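Local coordinates for protein 4-hydroxybutyrate CoA-transferase (Porphyromonas gingivalis, PDB 3EH7) that probably transfers coenzyme A between acyl-CoA thioesters and short carboxylic acids such as acetate or 4-hydroxybutyrate, at residues A[31-36]-A[122-127]; A[152-157]-A[177-182]; A[316-321]-A[374-379]; A[323-328]-A[382-387]. All blocks are in the same frame, centred on the assembly; numbering follows the deposited sequence.

Interaction 1 of 4, residues A[31-36]-A[122-127]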
loop_
_atom_site.group_PDB
_atom_site.type_symbol
_atom_site.label_atom_id
_atom_site.label_comp_id
_atom_site.label_asym_id
_atom_site.label_seq_id
_atom_site.Cartn_x
_atom_site.Cartn_y
_atom_site.Cartn_z
ATOM N N VAL A 31 -0.476 28.299 -3.484
ATOM C CA VAL A 31 -0.688 28.461 -4.919
ATOM C C VAL A 31 -0.249 27.178 -5.576
ATOM O O VAL A 31 0.881 26.759 -5.367
ATOM C CB VAL A 31 0.179 29.609 -5.469
ATOM C CG1 VAL A 31 -0.075 29.813 -6.951
ATOM C CG2 VAL A 31 -0.069 30.877 -4.690
ATOM N N ALA A 32 -1.150 26.541 -6.327
ATOM C CA ALA A 32 -0.831 25.334 -7.081
ATOM C C ALA A 32 -0.555 25.743 -8.526
ATOM O O ALA A 32 -1.206 26.648 -9.048
ATOM C CB ALA A 32 -1.976 24.356 -7.020
ATOM N N LEU A 33 0.431 25.113 -9.151
ATOM C CA LEU A 33 0.809 25.414 -10.535
ATOM C C LEU A 33 0.627 24.181 -11.333
ATOM O O LEU A 33 0.825 23.107 -10.803
ATOM C CB LEU A 33 2.286 25.799 -10.641
ATOM C CG LEU A 33 2.792 27.031 -9.887
ATOM C CD1 LEU A 33 4.262 27.207 -10.180
ATOM C CD2 LEU A 33 2.019 28.256 -10.287
ATOM N N SER A 34 0.295 24.330 -12.613
ATOM C CA SER A 34 0.335 23.185 -13.524
ATOM C C SER A 34 1.654 22.440 -13.398
ATOM O O SER A 34 2.722 23.048 -13.291
ATOM C CB SER A 34 0.143 23.597 -14.994
ATOM O OG SER A 34 -1.160 24.016 -15.292
ATOM N N HIS A 35 1.559 21.119 -13.415
ATOM C CA HIS A 35 2.684 20.227 -13.178
ATOM C C HIS A 35 3.670 20.168 -14.341
ATOM O O HIS A 35 3.286 20.272 -15.499
ATOM C CB HIS A 35 2.153 18.806 -12.897
ATOM C CG HIS A 35 3.211 17.818 -12.534
ATOM N ND1 HIS A 35 4.189 18.096 -11.605
ATOM C CD2 HIS A 35 3.412 16.535 -12.923
ATOM C CE1 HIS A 35 4.974 17.038 -11.465
ATOM N NE2 HIS A 35 4.534 16.081 -12.266
ATOM N N ALA A 36 4.949 19.985 -13.999
ATOM C CA ALA A 36 6.009 19.591 -14.937
ATOM C C ALA A 36 6.085 20.481 -16.183
ATOM O O ALA A 36 6.374 21.685 -16.066
ATOM C CB ALA A 36 5.906 18.058 -15.295
ATOM N N VAL A 122 -5.130 29.372 -4.687
ATOM C CA VAL A 122 -4.946 29.860 -6.043
ATOM C C VAL A 122 -4.406 28.733 -6.923
ATOM O O VAL A 122 -3.483 28.023 -6.523
ATOM C CB VAL A 122 -3.989 31.042 -6.073
ATOM C CG1 VAL A 122 -3.804 31.557 -7.500
ATOM C CG2 VAL A 122 -4.520 32.150 -5.206
ATOM N N ALA A 123 -5.022 28.542 -8.088
ATOM C CA ALA A 123 -4.539 27.598 -9.093
ATOM C C ALA A 123 -4.115 28.429 -10.287
ATOM O O ALA A 123 -4.920 29.197 -10.832
ATOM C CB ALA A 123 -5.640 26.613 -9.508
ATOM N N ILE A 124 -2.849 28.318 -10.674
ATOM C CA ILE A 124 -2.393 28.933 -11.915
ATOM C C ILE A 124 -2.159 27.770 -12.873
ATOM O O ILE A 124 -1.189 27.019 -12.721
ATOM C CB ILE A 124 -1.135 29.790 -11.752
ATOM C CG1 ILE A 124 -1.252 30.734 -10.567
ATOM C CG2 ILE A 124 -0.933 30.658 -12.981
ATOM C CD1 ILE A 124 -0.034 31.650 -10.389
ATOM N N VAL A 125 -3.067 27.616 -13.838
ATOM C CA VAL A 125 -2.958 26.533 -14.778
ATOM C C VAL A 125 -2.722 27.025 -16.208
ATOM O O VAL A 125 -3.367 27.965 -16.664
ATOM C CB VAL A 125 -4.173 25.568 -14.681
ATOM C CG1 VAL A 125 -4.130 24.851 -13.328
ATOM C CG2 VAL A 125 -5.512 26.284 -14.926
ATOM N N GLN A 126 -1.802 26.356 -16.903
ATOM C CA GLN A 126 -1.608 26.576 -18.317
ATOM C C GLN A 126 -2.621 25.762 -19.154
ATOM O O GLN A 126 -2.863 24.591 -18.890
ATOM C CB GLN A 126 -0.174 26.284 -18.732
ATOM C CG GLN A 126 0.082 26.743 -20.135
ATOM C CD GLN A 126 1.422 26.358 -20.692
ATOM O OE1 GLN A 126 1.653 26.551 -21.880
ATOM N NE2 GLN A 126 2.325 25.838 -19.849
ATOM N N LEU A 127 -3.210 26.422 -20.150
ATOM C CA LEU A 127 -4.278 25.842 -20.956
ATOM C C LEU A 127 -4.081 26.083 -22.444
ATOM O O LEU A 127 -3.389 27.018 -22.862
ATOM C CB LEU A 127 -5.628 26.429 -20.534
ATOM C CG LEU A 127 -6.065 26.378 -19.062
ATOM C CD1 LEU A 127 -7.224 27.372 -18.841
ATOM C CD2 LEU A 127 -6.463 24.960 -18.613
HETATM O O HOH W 1 -2.518 22.466 -16.786
#
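Val31, Leu33 and Ile124 make up the tightly packed part of this contact, in which strands 31-33 and 122-127 run parallel with their axes 4.6 Å apart. On one face of the sheet Val31 lies beside Val122, both pointing the same way, while its CG1, anti to the backbone N (chi1 -178°), meets Ile124 CD1 at 3.9 Å. Two residues further along the strand, on the same face, Leu33 CD2 comes within 3.8 Å of Ile124 CB, so the isoleucine touches both neighbours; branched aliphatic residues suit such a buried, extended position. Straight backbone bonds tie the strands here, Ala32 N to Val122 O at 2.8 Å and Ile124 N to Ala32 O at 2.9 Å. The pairing is looser past Leu33, where the strand ends. Ser34 N still reaches Ile124 O, but at 3.1 Å and with an angle at the hydrogen of 149°. Ser34 then uses its small hydroxyl in place of a carbonyl: OG accepts from Gln126 N at 2.9 Å. A water lies between OG and Gln126 O, too close to OG for its bonding to be certain. In its side chain, Gln126 OE1 bonds to Asn160 ND2 and NE2 to Gly38 O. Helix 41-49 packs on the Leu33 and Ile124 face, helix 145-151 lies against Ala32 and Val125 on the other, and strands 58-60 and 154-160 flank the pair within the parallel sheet.

Interaction 2 of 4, residues A[152-157]-A[177-182]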
loop_
_atom_site.group_PDB
_atom_site.type_symbol
_atom_site.label_atom_id
_atom_site.label_comp_id
_atom_site.label_asym_id
_atom_site.label_seq_id
_atom_site.Cartn_x
_atom_site.Cartn_y
_atom_site.Cartn_z
ATOM N N ALA A 152 -9.958 25.540 -6.510
ATOM C CA ALA A 152 -9.324 26.724 -5.909
ATOM C C ALA A 152 -10.267 27.902 -5.874
ATOM O O ALA A 152 -11.062 28.107 -6.780
ATOM C CB ALA A 152 -8.061 27.103 -6.641
ATOM N N HIS A 153 -10.103 28.703 -4.829
ATOM C CA HIS A 153 -10.857 29.931 -4.598
ATOM C C HIS A 153 -10.678 30.896 -5.774
ATOM O O HIS A 153 -11.627 31.577 -6.202
ATOM C CB HIS A 153 -10.307 30.556 -3.313
ATOM C CG HIS A 153 -11.307 31.329 -2.519
ATOM N ND1 HIS A 153 -12.398 30.738 -1.916
ATOM C CD2 HIS A 153 -11.346 32.640 -2.168
ATOM C CE1 HIS A 153 -13.093 31.657 -1.263
ATOM N NE2 HIS A 153 -12.478 32.820 -1.402
ATOM N N LEU A 154 -9.450 30.959 -6.285
ATOM C CA LEU A 154 -9.068 31.846 -7.401
ATOM C C LEU A 154 -8.320 31.029 -8.445
ATOM O O LEU A 154 -7.419 30.261 -8.103
ATOM C CB LEU A 154 -8.173 33.001 -6.908
ATOM C CG LEU A 154 -7.673 34.056 -7.912
ATOM C CD1 LEU A 154 -8.764 35.043 -8.340
ATOM C CD2 LEU A 154 -6.499 34.836 -7.321
ATOM N N VAL A 155 -8.716 31.188 -9.699
ATOM C CA VAL A 155 -8.166 30.439 -10.783
ATOM C C VAL A 155 -7.661 31.409 -11.837
ATOM O O VAL A 155 -8.413 32.268 -12.350
ATOM C CB VAL A 155 -9.209 29.460 -11.402
ATOM C CG1 VAL A 155 -8.570 28.648 -12.539
ATOM C CG2 VAL A 155 -9.771 28.520 -10.328
ATOM N N ILE A 156 -6.367 31.286 -12.124
ATOM C CA ILE A 156 -5.715 32.004 -13.218
ATOM C C ILE A 156 -5.399 30.987 -14.306
ATOM O O ILE A 156 -4.698 29.986 -14.048
ATOM C CB ILE A 156 -4.395 32.663 -12.783
ATOM C CG1 ILE A 156 -4.652 33.625 -11.634
ATOM C CG2 ILE A 156 -3.725 33.356 -13.967
ATOM C CD1 ILE A 156 -3.393 33.987 -10.859
ATOM N N GLY A 157 -5.939 31.229 -15.497
ATOM C CA GLY A 157 -5.686 30.391 -16.650
ATOM C C GLY A 157 -4.705 31.078 -17.575
ATOM O O GLY A 157 -4.976 32.169 -18.068
ATOM N N LEU A 177 -12.545 30.682 -15.209
ATOM C CA LEU A 177 -11.288 31.383 -14.988
ATOM C C LEU A 177 -11.541 32.784 -14.467
ATOM O O LEU A 177 -12.226 33.563 -15.126
ATOM C CB LEU A 177 -10.523 31.499 -16.301
ATOM C CG LEU A 177 -10.260 30.215 -17.063
ATOM C CD1 LEU A 177 -9.506 30.536 -18.338
ATOM C CD2 LEU A 177 -9.525 29.270 -16.174
ATOM N N ASP A 178 -10.977 33.118 -13.309
ATOM C CA ASP A 178 -11.121 34.465 -12.753
ATOM C C ASP A 178 -10.263 35.453 -13.526
ATOM O O ASP A 178 -10.705 36.569 -13.821
ATOM C CB ASP A 178 -10.757 34.470 -11.281
ATOM C CG ASP A 178 -11.631 33.533 -10.487
ATOM O OD1 ASP A 178 -12.832 33.805 -10.425
ATOM O OD2 ASP A 178 -11.147 32.493 -10.002
ATOM N N TYR A 179 -9.055 35.038 -13.884
ATOM C CA TYR A 179 -8.242 35.821 -14.803
ATOM C C TYR A 179 -7.660 34.964 -15.884
ATOM O O TYR A 179 -7.409 33.776 -15.684
ATOM C CB TYR A 179 -7.126 36.543 -14.070
ATOM C CG TYR A 179 -7.641 37.400 -12.968
ATOM C CD1 TYR A 179 -8.036 38.717 -13.211
ATOM C CD2 TYR A 179 -7.761 36.893 -11.673
ATOM C CE1 TYR A 179 -8.532 39.512 -12.183
ATOM C CE2 TYR A 179 -8.252 37.675 -10.647
ATOM C CZ TYR A 179 -8.632 38.974 -10.898
ATOM O OH TYR A 179 -9.108 39.738 -9.871
ATOM N N ILE A 180 -7.500 35.585 -17.043
ATOM C CA ILE A 180 -6.901 34.950 -18.210
ATOM C C ILE A 180 -5.633 35.720 -18.610
ATOM O O ILE A 180 -5.656 36.931 -18.820
ATOM C CB ILE A 180 -7.863 34.914 -19.397
ATOM C CG1 ILE A 180 -9.053 34.007 -19.086
ATOM C CG2 ILE A 180 -7.150 34.402 -20.641
ATOM C CD1 ILE A 180 -10.259 34.281 -20.009
ATOM N N VAL A 181 -4.529 34.999 -18.699
ATOM C CA VAL A 181 -3.279 35.590 -19.114
ATOM C C VAL A 181 -2.882 34.986 -20.462
ATOM O O VAL A 181 -2.635 33.775 -20.554
ATOM C CB VAL A 181 -2.211 35.310 -18.042
ATOM C CG1 VAL A 181 -0.839 35.757 -18.544
ATOM C CG2 VAL A 181 -2.596 36.002 -16.731
HETATM N N MSE A 182 -2.840 35.802 -21.511
HETATM C CA MSE A 182 -2.491 35.261 -22.828
HETATM C C MSE A 182 -0.977 35.015 -22.948
HETATM O O MSE A 182 -0.163 35.743 -22.372
HETATM C CB MSE A 182 -3.005 36.167 -23.972
HETATM C CG MSE A 182 -4.555 36.362 -24.035
HETATM SE SE MSE A 182 -5.569 34.721 -23.981
HETATM C CE MSE A 182 -4.811 33.932 -25.621
HETATM O O HOH W 2 -12.594 30.508 -8.979
#
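Leu154 points CD1 at the edge of the Tyr179 ring, near the ring plane and 3.5 Å from CE2, and the same methyl touches Asp178 CB. CG stands anti to the backbone N (chi1 -179°), and chi2 at 75° places CD1 against the ring. Two further aliphatic pairs meet aslant: Val155 CG1 with Leu177 CD2 at 3.8 Å, and Ile156 CG2 with Val181 CG2 at 4.0 Å. Leu177 also lies close over Gly157, its CD2 4.0 Å from Gly157 CA, an approach that suits a residue without a side chain. Between the parallel strands 154-157 and 179-182 the regular bonds include Gly157 N to Tyr179 O and Val181 N to Gly157 O. At the start of the pairing Val155 O is gripped twice, by Tyr179 N at 3.2 Å and by Asp178 N at 2.9 Å. Strand 154-160 is bonded along its other edge to strand 122-127, and the Tyr179 ring stacks on His24. Asp178 OD2 offers its anti lone pair to Val155 N at 2.8 Å and accepts a hydrogen bond from a water that also donates to His153 O. An aspartate thus does here what a strand carbonyl would otherwise do, and these two donors probably favour its charged form.

Interaction 3 of 4, residues A[316-321]-A[374-379]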
loop_
_atom_site.group_PDB
_atom_site.type_symbol
_atom_site.label_atom_id
_atom_site.label_comp_id
_atom_site.label_asym_id
_atom_site.label_seq_id
_atom_site.Cartn_x
_atom_site.Cartn_y
_atom_site.Cartn_z
ATOM N N CYS A 316 14.535 3.855 -8.295
ATOM C CA CYS A 316 14.568 4.367 -6.925
ATOM C C CYS A 316 16.028 4.717 -6.568
ATOM O O CYS A 316 16.925 4.507 -7.379
ATOM C CB CYS A 316 13.957 3.319 -6.001
ATOM S SG CYS A 316 14.886 1.808 -6.041
ATOM N N ILE A 317 16.263 5.270 -5.387
ATOM C CA ILE A 317 17.606 5.674 -4.944
ATOM C C ILE A 317 18.333 4.480 -4.358
ATOM O O ILE A 317 19.511 4.251 -4.646
ATOM C CB ILE A 317 17.539 6.788 -3.847
ATOM C CG1 ILE A 317 16.830 8.021 -4.391
ATOM C CG2 ILE A 317 18.937 7.154 -3.275
ATOM C CD1 ILE A 317 17.369 8.554 -5.721
ATOM N N GLU A 318 17.650 3.723 -3.501
ATOM C CA GLU A 318 18.277 2.536 -2.911
ATOM C C GLU A 318 17.233 1.512 -2.506
ATOM O O GLU A 318 16.045 1.839 -2.323
ATOM C CB GLU A 318 19.184 2.901 -1.724
ATOM C CG GLU A 318 18.445 3.484 -0.541
ATOM C CD GLU A 318 19.335 3.938 0.628
ATOM O OE1 GLU A 318 20.565 3.691 0.648
ATOM O OE2 GLU A 318 18.761 4.543 1.561
ATOM N N ILE A 319 17.694 0.273 -2.400
ATOM C CA ILE A 319 16.901 -0.847 -1.912
ATOM C C ILE A 319 17.752 -1.656 -0.946
ATOM O O ILE A 319 18.953 -1.905 -1.194
ATOM C CB ILE A 319 16.328 -1.708 -3.052
ATOM C CG1 ILE A 319 15.589 -2.922 -2.477
ATOM C CG2 ILE A 319 17.404 -2.237 -3.945
ATOM C CD1 ILE A 319 14.654 -3.564 -3.425
ATOM N N ASP A 320 17.177 -1.989 0.203
ATOM C CA ASP A 320 17.927 -2.729 1.194
ATOM C C ASP A 320 17.772 -4.218 0.959
ATOM O O ASP A 320 16.998 -4.645 0.106
ATOM C CB ASP A 320 17.649 -2.283 2.635
ATOM C CG ASP A 320 16.316 -2.755 3.191
ATOM O OD1 ASP A 320 15.600 -3.546 2.552
ATOM O OD2 ASP A 320 15.988 -2.292 4.306
ATOM N N LEU A 321 18.527 -4.998 1.702
ATOM C CA LEU A 321 18.560 -6.452 1.493
ATOM C C LEU A 321 17.240 -7.169 1.806
ATOM O O LEU A 321 17.097 -8.350 1.480
ATOM C CB LEU A 321 19.715 -7.071 2.284
ATOM C CG LEU A 321 21.104 -6.766 1.719
ATOM C CD1 LEU A 321 22.193 -7.371 2.571
ATOM C CD2 LEU A 321 21.232 -7.220 0.266
ATOM N N PRO A 374 22.854 -2.826 2.705
ATOM C CA PRO A 374 22.457 -3.616 3.863
ATOM C C PRO A 374 21.356 -2.938 4.709
ATOM O O PRO A 374 20.474 -3.620 5.218
ATOM C CB PRO A 374 23.752 -3.773 4.652
ATOM C CG PRO A 374 24.677 -2.726 4.125
ATOM C CD PRO A 374 24.242 -2.341 2.772
ATOM N N ILE A 375 21.410 -1.612 4.840
ATOM C CA ILE A 375 20.449 -0.849 5.636
ATOM C C ILE A 375 20.196 0.452 4.894
ATOM O O ILE A 375 21.118 1.051 4.349
ATOM C CB ILE A 375 20.979 -0.524 7.068
ATOM C CG1 ILE A 375 21.117 -1.782 7.901
ATOM C CG2 ILE A 375 20.024 0.413 7.820
ATOM C CD1 ILE A 375 22.185 -1.641 8.946
ATOM N N ILE A 376 18.951 0.890 4.849
ATOM C CA ILE A 376 18.653 2.157 4.183
ATOM C C ILE A 376 19.392 3.300 4.870
ATOM O O ILE A 376 19.844 3.166 5.999
ATOM C CB ILE A 376 17.131 2.465 4.121
ATOM C CG1 ILE A 376 16.543 2.714 5.532
ATOM C CG2 ILE A 376 16.379 1.338 3.357
ATOM C CD1 ILE A 376 15.003 3.065 5.515
ATOM N N ALA A 377 19.500 4.429 4.195
ATOM C CA ALA A 377 20.191 5.562 4.777
ATOM C C ALA A 377 19.418 6.092 5.994
ATOM O O ALA A 377 18.203 5.974 6.084
ATOM C CB ALA A 377 20.408 6.660 3.734
ATOM N N GLU A 378 20.163 6.642 6.946
ATOM C CA GLU A 378 19.629 7.208 8.172
ATOM C C GLU A 378 18.526 8.209 7.870
ATOM O O GLU A 378 18.751 9.145 7.144
ATOM C CB GLU A 378 20.774 7.938 8.866
ATOM C CG GLU A 378 20.420 8.617 10.128
ATOM C CD GLU A 378 20.541 7.692 11.288
ATOM O OE1 GLU A 378 20.388 6.461 11.084
ATOM O OE2 GLU A 378 20.787 8.214 12.398
ATOM N N GLY A 379 17.333 7.995 8.406
ATOM C CA GLY A 379 16.221 8.903 8.187
ATOM C C GLY A 379 15.542 8.806 6.833
ATOM O O GLY A 379 14.608 9.563 6.563
HETATM O O HOH W 3 22.226 3.269 2.594
HETATM O O HOH W 4 17.198 -1.051 6.170
HETATM O O HOH W 5 17.684 -3.898 6.586
#
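The backbones of Asp320 and Pro374 pass 5.3 Å apart at their CA atoms, where 318-321 and 374-377 run roughly against each other, their directions differing by 146°. The two main chains share no direct hydrogen bond; side chains and waters join them. At the start of strand 318-320, Ile317 and Glu318 both face Val326, a classic beta bulge. Glu318 sets CG between its backbone N and carbonyl carbon (chi1 65°), and the chain runs on extended. Its OE2 accepts from Ala377 N at 2.7 Å in a nearly straight bond, met on the syn side and 25° out of the carboxylate plane. A glutamate has the length to span this gap, and its OE1 takes a water that also donates to Ile375 O. Asp320 is the shorter acid where the chains are closer. Its OD1 turns back to Met322 N in an Asx turn and to Gln324 N, while OD2 lies 3.8 Å from Ile376 CG2 and reaches Ile376 N through a water. Leu321 CD1 rests on Pro374 CA at 4.0 Å, and helix 419-433 packs on both residues through Leu425. Ile375, turned away, meets Glu378 of the second subunit. In this irregular loop one N-H thus donates directly to a carboxylate and another is served through a water, and the hydrogen bonds accepted would be expected to favour the ionised form of both acids.

Interaction 4 of 4, residues A[323-328]-A[382-387]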
loop_
_atom_site.group_PDB
_atom_site.type_symbol
_atom_site.label_atom_id
_atom_site.label_comp_id
_atom_site.label_asym_id
_atom_site.label_seq_id
_atom_site.Cartn_x
_atom_site.Cartn_y
_atom_site.Cartn_z
ATOM N N GLY A 323 14.370 -5.782 0.804
ATOM C CA GLY A 323 13.520 -5.323 -0.266
ATOM C C GLY A 323 12.831 -3.987 -0.009
ATOM O O GLY A 323 11.980 -3.624 -0.791
ATOM N N GLN A 324 13.154 -3.245 1.061
ATOM C CA GLN A 324 12.512 -1.916 1.231
ATOM C C GLN A 324 13.076 -0.968 0.176
ATOM O O GLN A 324 14.271 -0.947 -0.027
ATOM C CB GLN A 324 12.757 -1.288 2.610
ATOM C CG GLN A 324 12.617 -2.217 3.792
ATOM C CD GLN A 324 12.510 -1.471 5.085
ATOM O OE1 GLN A 324 11.401 -1.045 5.477
ATOM N NE2 GLN A 324 13.646 -1.328 5.793
ATOM N N VAL A 325 12.212 -0.154 -0.435
ATOM C CA VAL A 325 12.552 0.717 -1.540
ATOM C C VAL A 325 12.449 2.151 -1.084
ATOM O O VAL A 325 11.417 2.560 -0.523
ATOM C CB VAL A 325 11.579 0.506 -2.711
ATOM C CG1 VAL A 325 11.706 1.637 -3.806
ATOM C CG2 VAL A 325 11.784 -0.898 -3.311
ATOM N N VAL A 326 13.526 2.893 -1.274
ATOM C CA VAL A 326 13.555 4.319 -0.998
ATOM C C VAL A 326 13.674 5.050 -2.333
ATOM O O VAL A 326 14.622 4.845 -3.089
ATOM C CB VAL A 326 14.740 4.674 -0.116
ATOM C CG1 VAL A 326 14.863 6.169 0.073
ATOM C CG2 VAL A 326 14.617 3.932 1.227
ATOM N N SER A 327 12.694 5.891 -2.605
ATOM C CA SER A 327 12.671 6.708 -3.791
ATOM C C SER A 327 12.300 8.144 -3.396
ATOM O O SER A 327 11.174 8.411 -3.016
ATOM C CB SER A 327 11.646 6.141 -4.742
ATOM O OG SER A 327 11.665 6.911 -5.914
ATOM N N GLU A 328 13.258 9.053 -3.466
ATOM C CA GLU A 328 13.044 10.459 -3.118
ATOM C C GLU A 328 13.577 11.314 -4.297
ATOM O O GLU A 328 14.179 10.786 -5.245
ATOM C CB GLU A 328 13.726 10.796 -1.761
ATOM C CG GLU A 328 13.155 10.021 -0.466
ATOM C CD GLU A 328 14.164 9.946 0.761
ATOM O OE1 GLU A 328 15.410 9.988 0.528
ATOM O OE2 GLU A 328 13.740 9.830 1.943
ATOM N N VAL A 382 10.984 5.167 3.373
ATOM C CA VAL A 382 10.531 4.060 2.570
ATOM C C VAL A 382 9.328 4.491 1.719
ATOM O O VAL A 382 8.413 5.141 2.222
ATOM C CB VAL A 382 10.207 2.800 3.445
ATOM C CG1 VAL A 382 9.598 1.702 2.584
ATOM C CG2 VAL A 382 11.494 2.293 4.142
ATOM N N THR A 383 9.349 4.179 0.423
ATOM C CA THR A 383 8.265 4.580 -0.462
ATOM C C THR A 383 7.516 3.403 -1.054
ATOM O O THR A 383 6.349 3.554 -1.450
ATOM C CB THR A 383 8.716 5.568 -1.571
ATOM O OG1 THR A 383 9.796 5.002 -2.321
ATOM C CG2 THR A 383 9.189 6.910 -0.927
ATOM N N THR A 384 8.152 2.241 -1.093
ATOM C CA THR A 384 7.464 0.989 -1.418
ATOM C C THR A 384 7.876 -0.061 -0.387
ATOM O O THR A 384 9.056 -0.220 -0.131
ATOM C CB THR A 384 7.779 0.530 -2.877
ATOM O OG1 THR A 384 7.264 1.507 -3.800
ATOM C CG2 THR A 384 7.135 -0.774 -3.183
ATOM N N LEU A 385 6.899 -0.751 0.219
ATOM C CA LEU A 385 7.131 -1.622 1.373
ATOM C C LEU A 385 7.845 -2.899 0.946
ATOM O O LEU A 385 7.644 -3.393 -0.176
ATOM C CB LEU A 385 5.780 -1.993 2.048
ATOM C CG LEU A 385 4.978 -0.843 2.697
ATOM C CD1 LEU A 385 3.492 -1.245 2.927
ATOM C CD2 LEU A 385 5.654 -0.426 4.017
ATOM N N ARG A 386 8.643 -3.474 1.826
ATOM C CA ARG A 386 9.288 -4.746 1.479
ATOM C C ARG A 386 8.250 -5.835 1.109
ATOM O O ARG A 386 8.506 -6.698 0.273
ATOM C CB ARG A 386 10.216 -5.233 2.590
ATOM C CG ARG A 386 9.500 -5.832 3.749
ATOM C CD ARG A 386 10.398 -6.371 4.868
ATOM N NE ARG A 386 9.524 -6.742 5.978
ATOM C CZ ARG A 386 9.890 -7.414 7.056
ATOM N NH1 ARG A 386 11.154 -7.797 7.245
ATOM N NH2 ARG A 386 8.983 -7.684 7.969
ATOM N N ASN A 387 7.087 -5.773 1.736
ATOM C CA ASN A 387 6.000 -6.733 1.483
ATOM C C ASN A 387 5.392 -6.592 0.112
ATOM O O ASN A 387 4.662 -7.470 -0.284
ATOM C CB ASN A 387 4.871 -6.636 2.539
ATOM C CG ASN A 387 5.313 -7.078 3.940
ATOM O OD1 ASN A 387 6.436 -7.536 4.133
ATOM N ND2 ASN A 387 4.431 -6.947 4.915
HETATM O O HOH W 6 9.069 -2.010 4.272
#
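Val325 and Thr384 form a hydrogen-bonded pair between the antiparallel segments 323-328 and 382-387, with Val325 N donating to Thr384 O at 3.2 Å. Their side chains lie side by side, pointing the same way, with the two CB atoms 3.8 Å apart; helix 341-350 covers both. Thr383 approaches Val325 at about a right angle. Its OG1, between backbone N and carbonyl carbon (chi1 56°), lies 3.3 Å from Ser327 CB and takes a weak, bent bond from Ser327 N. Thr383 and Thr384 both face Val325, a classic beta bulge in the strand that is outermost, within this chain, of a small mixed sheet: Val325 O accepts a straight bond from Thr383 N at 2.8 Å and a weaker one from Thr384 N. Threonine fits, being branched for a strand yet able to offer a hydroxyl. Gln324 crosses Val382 at about a right angle, OE1 3.6 Å from Val382 CG2. That oxygen also takes a water held by Arg386 N at 2.9 Å. Gln324 lies at the dimer interface, where OE1 accepts from Val382 N and NE2 donates to Ala380 O of the second subunit. Gly323, at a positive phi of 103°, turns the chain into the strand with its backbone beside Arg386 CB.

The four contacts form two pairs, one in each family region of the chain. Interactions 1 and 2, centres about 10 Å apart, belong to one parallel sheet, where strands 122-127 and 154-160 are neighbours: Ile156 N bonds to Ala123 O at 2.9 Å. Interactions 3 and 4, centres about 8 Å apart, share the small mixed sheet through strands 318-320 and 325-326, with Ile317 N 2.9 Å from Val326 O, and both reach the second subunit. Between the pairs nothing touches; the nearest atoms of interactions 1 and 4 are about 13 Å apart, on opposite sides of the chain's centre. A disulfide, Cys64 to Cys329, links the two regions.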